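Local coordinates for protein teichoic acid D-alanine hydrolase (Staphylococcus aureus, PDB 5ZH8) that removes the D-alanyl esters carried by wall teichoic acid and lipoteichoic acid in the cell envelope and affects the level of methicillin resistance, at residues A[348-353]-A[369-374]; A[182-187]-A[275-280]. All blocks are in the same frame, centred on the assembly; numbering follows the deposited sequence.

Contact 1. Residues A[348-353]-A[369-374]; sequences GQVFTV and GNNEVR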
loop_
_atom_site.group_PDB
_atom_site.type_symbol
_atom_site.label_atom_id
_atom_site.label_comp_id
_atom_site.label_asym_id
_atom_site.label_seq_id
_atom_site.Cartn_x
_atom_site.Cartn_y
_atom_site.Cartn_z
ATOM N N GLY A 348 -7.087 1.170 -4.471
ATOM C CA GLY A 348 -6.681 -0.201 -4.768
ATOM C C GLY A 348 -6.116 -0.456 -6.152
ATOM O O GLY A 348 -5.925 -1.607 -6.532
ATOM N N GLN A 349 -5.839 0.606 -6.906
ATOM C CA GLN A 349 -5.297 0.471 -8.247
ATOM C C GLN A 349 -3.960 1.180 -8.325
ATOM O O GLN A 349 -3.677 2.080 -7.537
ATOM C CB GLN A 349 -6.275 1.023 -9.281
ATOM C CG GLN A 349 -7.674 0.421 -9.158
ATOM C CD GLN A 349 -8.526 0.562 -10.408
ATOM O OE1 GLN A 349 -8.020 0.856 -11.492
ATOM N NE2 GLN A 349 -9.826 0.337 -10.267
ATOM N N VAL A 350 -3.125 0.742 -9.258
ATOM C CA VAL A 350 -1.835 1.371 -9.508
ATOM C C VAL A 350 -1.650 1.470 -11.015
ATOM O O VAL A 350 -1.731 0.460 -11.721
ATOM C CB VAL A 350 -0.654 0.576 -8.918
ATOM C CG1 VAL A 350 0.560 1.479 -8.792
ATOM C CG2 VAL A 350 -1.005 -0.012 -7.562
ATOM N N PHE A 351 -1.399 2.686 -11.496
ATOM C CA PHE A 351 -1.301 2.948 -12.921
ATOM C C PHE A 351 0.048 3.607 -13.205
ATOM O O PHE A 351 0.290 4.747 -12.812
ATOM C CB PHE A 351 -2.456 3.851 -13.352
ATOM C CG PHE A 351 -2.727 3.823 -14.821
ATOM C CD1 PHE A 351 -2.023 4.643 -15.681
ATOM C CD2 PHE A 351 -3.688 2.969 -15.341
ATOM C CE1 PHE A 351 -2.270 4.614 -17.038
ATOM C CE2 PHE A 351 -3.942 2.934 -16.700
ATOM C CZ PHE A 351 -3.227 3.757 -17.551
ATOM N N THR A 352 0.924 2.878 -13.884
ATOM C CA THR A 352 2.314 3.283 -14.009
ATOM C C THR A 352 2.758 3.226 -15.464
ATOM O O THR A 352 2.334 2.355 -16.220
ATOM C CB THR A 352 3.225 2.401 -13.127
ATOM O OG1 THR A 352 2.694 2.333 -11.792
ATOM C CG2 THR A 352 4.633 2.962 -13.068
ATOM N N VAL A 353 3.600 4.182 -15.849
ATOM C CA VAL A 353 4.065 4.322 -17.225
ATOM C C VAL A 353 5.551 4.612 -17.184
ATOM O O VAL A 353 5.980 5.558 -16.535
ATOM C CB VAL A 353 3.386 5.501 -17.967
ATOM C CG1 VAL A 353 3.772 5.496 -19.438
ATOM C CG2 VAL A 353 1.871 5.457 -17.819
ATOM N N GLY A 369 -0.540 -3.584 -4.948
ATOM C CA GLY A 369 0.730 -4.257 -4.752
ATOM C C GLY A 369 1.841 -3.446 -5.367
ATOM O O GLY A 369 1.640 -2.303 -5.743
ATOM N N ASN A 370 3.015 -4.049 -5.475
ATOM C CA ASN A 370 4.192 -3.352 -5.970
ATOM C C ASN A 370 4.230 -3.372 -7.498
ATOM O O ASN A 370 4.686 -4.342 -8.117
ATOM C CB ASN A 370 5.446 -3.993 -5.386
ATOM C CG ASN A 370 6.679 -3.144 -5.576
ATOM O OD1 ASN A 370 6.721 -2.271 -6.441
ATOM N ND2 ASN A 370 7.697 -3.402 -4.763
ATOM N N ASN A 371 3.755 -2.293 -8.111
ATOM C CA ASN A 371 3.748 -2.201 -9.566
ATOM C C ASN A 371 5.123 -1.772 -10.109
ATOM O O ASN A 371 5.468 -2.083 -11.246
ATOM C CB ASN A 371 2.651 -1.230 -10.026
ATOM C CG ASN A 371 2.177 -1.506 -11.441
ATOM O OD1 ASN A 371 1.980 -2.665 -11.829
ATOM N ND2 ASN A 371 1.983 -0.443 -12.219
ATOM N N GLU A 372 5.902 -1.065 -9.291
ATOM C CA GLU A 372 7.156 -0.443 -9.748
ATOM C C GLU A 372 8.220 -1.487 -10.049
ATOM O O GLU A 372 8.943 -1.377 -11.030
ATOM C CB GLU A 372 7.698 0.527 -8.704
ATOM C CG GLU A 372 8.684 1.533 -9.275
ATOM C CD GLU A 372 8.017 2.763 -9.882
ATOM O OE1 GLU A 372 6.876 3.066 -9.501
ATOM O OE2 GLU A 372 8.640 3.447 -10.723
ATOM N N VAL A 373 8.309 -2.496 -9.191
ATOM C CA VAL A 373 9.233 -3.591 -9.404
ATOM C C VAL A 373 8.905 -4.274 -10.726
ATOM O O VAL A 373 9.810 -4.677 -11.456
ATOM C CB VAL A 373 9.193 -4.612 -8.242
ATOM C CG1 VAL A 373 9.930 -5.888 -8.613
ATOM C CG2 VAL A 373 9.808 -4.018 -6.982
ATOM N N ARG A 374 7.617 -4.383 -11.039
ATOM C CA ARG A 374 7.193 -5.071 -12.258
ATOM C C ARG A 374 7.598 -4.287 -13.497
ATOM O O ARG A 374 8.234 -4.824 -14.397
ATOM C CB ARG A 374 5.677 -5.304 -12.278
ATOM C CG ARG A 374 5.125 -6.138 -11.130
ATOM C CD ARG A 374 3.604 -6.153 -11.190
ATOM N NE ARG A 374 2.985 -7.102 -10.262
ATOM C CZ ARG A 374 2.961 -8.419 -10.433
ATOM N NH1 ARG A 374 3.552 -8.974 -11.483
ATOM N NH2 ARG A 374 2.359 -9.188 -9.540
#
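With CG anti to its backbone N (chi1 -155°), Asn371 swings its amide toward strand 349-355, and the first torsion of Thr352 sets OG1 anti to the carbonyl carbon, so that the two polar ends meet tip to tip. Asn371 ND2 donates to Thr352 OG1 over 2.9 Å; the bond is nearly straight at 160°, and the hydroxyl oxygen lies almost in the amide plane. The same ND2 also donates to Leu363 O on the adjoining strand, which fixes the rotation of the amide, while Thr352 OG1 is hydrogen-bonded in addition to Asn343 OD1. Both buried polar atoms thus have two partners each.

Nearer the loop that leads into the helix, the side chains of Val350 and Asn371 run antiparallel alongside each other. Val350 CG1, anti to the backbone N, packs against Asn371 CB at 3.6 Å, and the other methyl, Val350 CG2, looks to Gly369 O at 3.9 Å. Glu372 comes no closer than its OE1, 4.2 Å from Thr352 CG2; its OE2 forms a salt bridge with Arg341 and a hydrogen bond with Tyr354 OH.

Asn370 is the N-cap of helix 371-382. Its OD1 accepts from Val373 N at 3.2 Å, a straight bond whose donor stands above the carbonyl plane, and more weakly from Glu372 N. CB of Asn370 points away from strand 349-355; Tyr266 of the second subunit packs on Asn370 and Val373.

The contact lays the first turn of this C-terminal helix on one face of the large antiparallel sheet of the beta-lactamase-like fold. Strand 349-355 runs between strands 340-346 and 359-365, and Phe351 and Val353 point away from 369-374 and pack on Met295 of helix 292-303.

Contact 2. Residues A[182-187]-A[275-280]; sequences SSKDYK and RPNILD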
loop_
_atom_site.group_PDB
_atom_site.type_symbol
_atom_site.label_atom_id
_atom_site.label_comp_id
_atom_site.label_asym_id
_atom_site.label_seq_id
_atom_site.Cartn_x
_atom_site.Cartn_y
_atom_site.Cartn_z
ATOM N N SER A 182 -9.282 14.880 1.843
ATOM C CA SER A 182 -10.562 14.671 1.160
ATOM C C SER A 182 -11.741 14.504 2.136
ATOM O O SER A 182 -11.552 14.166 3.308
ATOM C CB SER A 182 -10.477 13.448 0.247
ATOM O OG SER A 182 -9.996 12.328 0.969
ATOM N N SER A 183 -12.948 14.777 1.640
ATOM C CA SER A 183 -14.181 14.563 2.394
ATOM C C SER A 183 -15.305 14.130 1.454
ATOM O O SER A 183 -15.385 14.594 0.319
ATOM C CB SER A 183 -14.588 15.835 3.134
ATOM O OG SER A 183 -15.749 15.610 3.911
ATOM N N LYS A 184 -16.176 13.249 1.941
ATOM C CA LYS A 184 -17.322 12.772 1.163
ATOM C C LYS A 184 -18.351 13.886 0.991
ATOM O O LYS A 184 -19.143 13.872 0.049
ATOM C CB LYS A 184 -17.972 11.565 1.851
ATOM C CG LYS A 184 -17.058 10.353 1.975
ATOM C CD LYS A 184 -17.750 9.227 2.739
ATOM C CE LYS A 184 -17.132 7.867 2.459
ATOM N NZ LYS A 184 -17.801 6.752 3.190
ATOM N N ASP A 185 -18.331 14.842 1.917
ATOM C CA ASP A 185 -19.186 16.022 1.856
ATOM C C ASP A 185 -19.060 16.762 0.526
ATOM O O ASP A 185 -20.058 17.218 -0.033
ATOM C CB ASP A 185 -18.831 16.990 2.995
ATOM C CG ASP A 185 -19.116 16.413 4.375
ATOM O OD1 ASP A 185 -19.476 15.220 4.475
ATOM O OD2 ASP A 185 -18.973 17.164 5.363
ATOM N N TYR A 186 -17.834 16.874 0.024
ATOM C CA TYR A 186 -17.560 17.704 -1.146
ATOM C C TYR A 186 -18.131 17.073 -2.408
ATOM O O TYR A 186 -17.755 15.966 -2.787
ATOM C CB TYR A 186 -16.058 17.963 -1.302
ATOM C CG TYR A 186 -15.366 18.450 -0.040
ATOM C CD1 TYR A 186 -16.049 19.198 0.931
ATOM C CD2 TYR A 186 -14.020 18.175 0.177
ATOM C CE1 TYR A 186 -15.410 19.637 2.078
ATOM C CE2 TYR A 186 -13.375 18.615 1.324
ATOM C CZ TYR A 186 -14.073 19.347 2.267
ATOM O OH TYR A 186 -13.427 19.782 3.394
ATOM N N LYS A 187 -19.046 17.796 -3.045
ATOM C CA LYS A 187 -19.788 17.294 -4.188
ATOM C C LYS A 187 -19.131 17.653 -5.505
ATOM O O LYS A 187 -19.515 17.117 -6.543
ATOM C CB LYS A 187 -21.208 17.870 -4.179
ATOM C CG LYS A 187 -21.978 17.653 -2.884
ATOM C CD LYS A 187 -22.148 16.179 -2.524
ATOM C CE LYS A 187 -23.046 15.437 -3.508
ATOM N NZ LYS A 187 -23.413 14.069 -3.031
ATOM N N ARG A 275 -14.218 1.010 -2.881
ATOM C CA ARG A 275 -15.108 1.814 -3.711
ATOM C C ARG A 275 -14.689 3.274 -3.686
ATOM O O ARG A 275 -14.586 3.864 -2.608
ATOM C CB ARG A 275 -16.554 1.686 -3.221
ATOM C CG ARG A 275 -17.612 2.237 -4.169
ATOM C CD ARG A 275 -18.988 1.637 -3.849
ATOM N NE ARG A 275 -20.019 2.094 -4.783
ATOM C CZ ARG A 275 -20.688 3.248 -4.689
ATOM N NH1 ARG A 275 -20.465 4.093 -3.682
ATOM N NH2 ARG A 275 -21.599 3.562 -5.609
ATOM N N PRO A 276 -14.419 3.862 -4.873
ATOM C CA PRO A 276 -14.168 5.299 -4.925
ATOM C C PRO A 276 -15.394 6.086 -4.465
ATOM O O PRO A 276 -16.494 5.888 -4.990
ATOM C CB PRO A 276 -13.873 5.552 -6.403
ATOM C CG PRO A 276 -13.400 4.248 -6.932
ATOM C CD PRO A 276 -14.198 3.222 -6.183
ATOM N N ASN A 277 -15.189 6.953 -3.477
ATOM C CA ASN A 277 -16.271 7.687 -2.826
ATOM C C ASN A 277 -16.094 9.215 -2.882
ATOM O O ASN A 277 -16.903 9.947 -2.303
ATOM C CB ASN A 277 -16.390 7.225 -1.367
ATOM C CG ASN A 277 -15.083 7.347 -0.597
ATOM O OD1 ASN A 277 -14.031 7.652 -1.160
ATOM N ND2 ASN A 277 -15.152 7.137 0.701
ATOM N N ILE A 278 -15.054 9.684 -3.575
ATOM C CA ILE A 278 -14.688 11.104 -3.578
ATOM C C ILE A 278 -14.299 11.647 -4.963
ATOM O O ILE A 278 -13.778 12.755 -5.079
ATOM C CB ILE A 278 -13.510 11.363 -2.608
ATOM C CG1 ILE A 278 -12.303 10.489 -2.972
ATOM C CG2 ILE A 278 -13.942 11.115 -1.173
ATOM C CD1 ILE A 278 -11.042 10.810 -2.194
ATOM N N LEU A 279 -14.568 10.881 -6.015
ATOM C CA LEU A 279 -14.092 11.229 -7.350
ATOM C C LEU A 279 -14.856 12.411 -7.959
ATOM O O LEU A 279 -14.396 13.019 -8.932
ATOM C CB LEU A 279 -14.152 10.004 -8.264
ATOM C CG LEU A 279 -13.344 8.771 -7.825
ATOM C CD1 LEU A 279 -13.410 7.707 -8.907
ATOM C CD2 LEU A 279 -11.900 9.138 -7.514
ATOM N N ASP A 280 -16.013 12.740 -7.391
ATOM C CA ASP A 280 -16.749 13.960 -7.773
ATOM C C ASP A 280 -16.003 15.263 -7.433
ATOM O O ASP A 280 -16.240 16.287 -8.063
ATOM C CB ASP A 280 -18.165 13.973 -7.160
ATOM C CG ASP A 280 -18.171 13.817 -5.642
ATOM O OD1 ASP A 280 -17.114 13.505 -5.038
ATOM O OD2 ASP A 280 -19.259 13.997 -5.052
#
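Ile278 spreads its two branches along the start of segment 182-187: CD1 lies 3.6 Å from Ser182 CB and CG2 sits 4.1 Å from Ser183 O. Its CG1 sits between N and C (chi1 57°) and chi2 is anti (172°), so CD1 extends to Ser182, while CG2 lies beside the N of Ile278. Ser183 O is itself hydrogen-bonded to Gln281 NE2, just beyond the second segment.

Outward from this buried isoleucine, the extended chain of Lys184 passes obliquely across the amide of Asn277 at the surface.

Neither segment is regular helix or strand. The contact joins two irregular loops of the beta-lactamase-like fold: 182-187 leads into helix 189-199, whereas the loop containing 275-280 follows the short strand 272-273 on the way to strand 288-290. Ile278 and Leu279 also touch Phe346, so 275-280 packs against the end of strand 340-346.

Asp280 points at the backbone of Tyr186 and Lys187. Asp280 OD1 lies 3.4 Å from Tyr186 O, two acceptors without a bond between them, and Asp280 OD2 lies 3.4 Å from Lys187 CA. The ammonium NZ of Lys187 remains 4.6 Å from Asp280 OD2, too far for a salt bridge, though the positive charge may still ease the crowding of oxygens. Lys187 N is hydrogen-bonded to Gln191 OE1 of helix 189-199, and one face of the Tyr186 ring receives Ser183 CB 3.5 Å above its plane, offset toward the rim.

Both segments of contact 2 precede those of contact 1 in the chain, and all four belong to the beta-lactamase-like region of the protein. The centres of the two contacts are 23 Å apart and their nearest atoms about 6 Å, without touching. Strand 340-346 links them: it pairs with strand 349-355 of contact 1, while its Phe346 packs on the 275-280 loop of contact 2. Contact 1 is buried and ties helix 371-382 to the large sheet; contact 2, at the surface, ties loop 275-280 to loop 182-187 before helix 189-199. Strand 340-346 thus connects the helix-covered sheet with the surface loops.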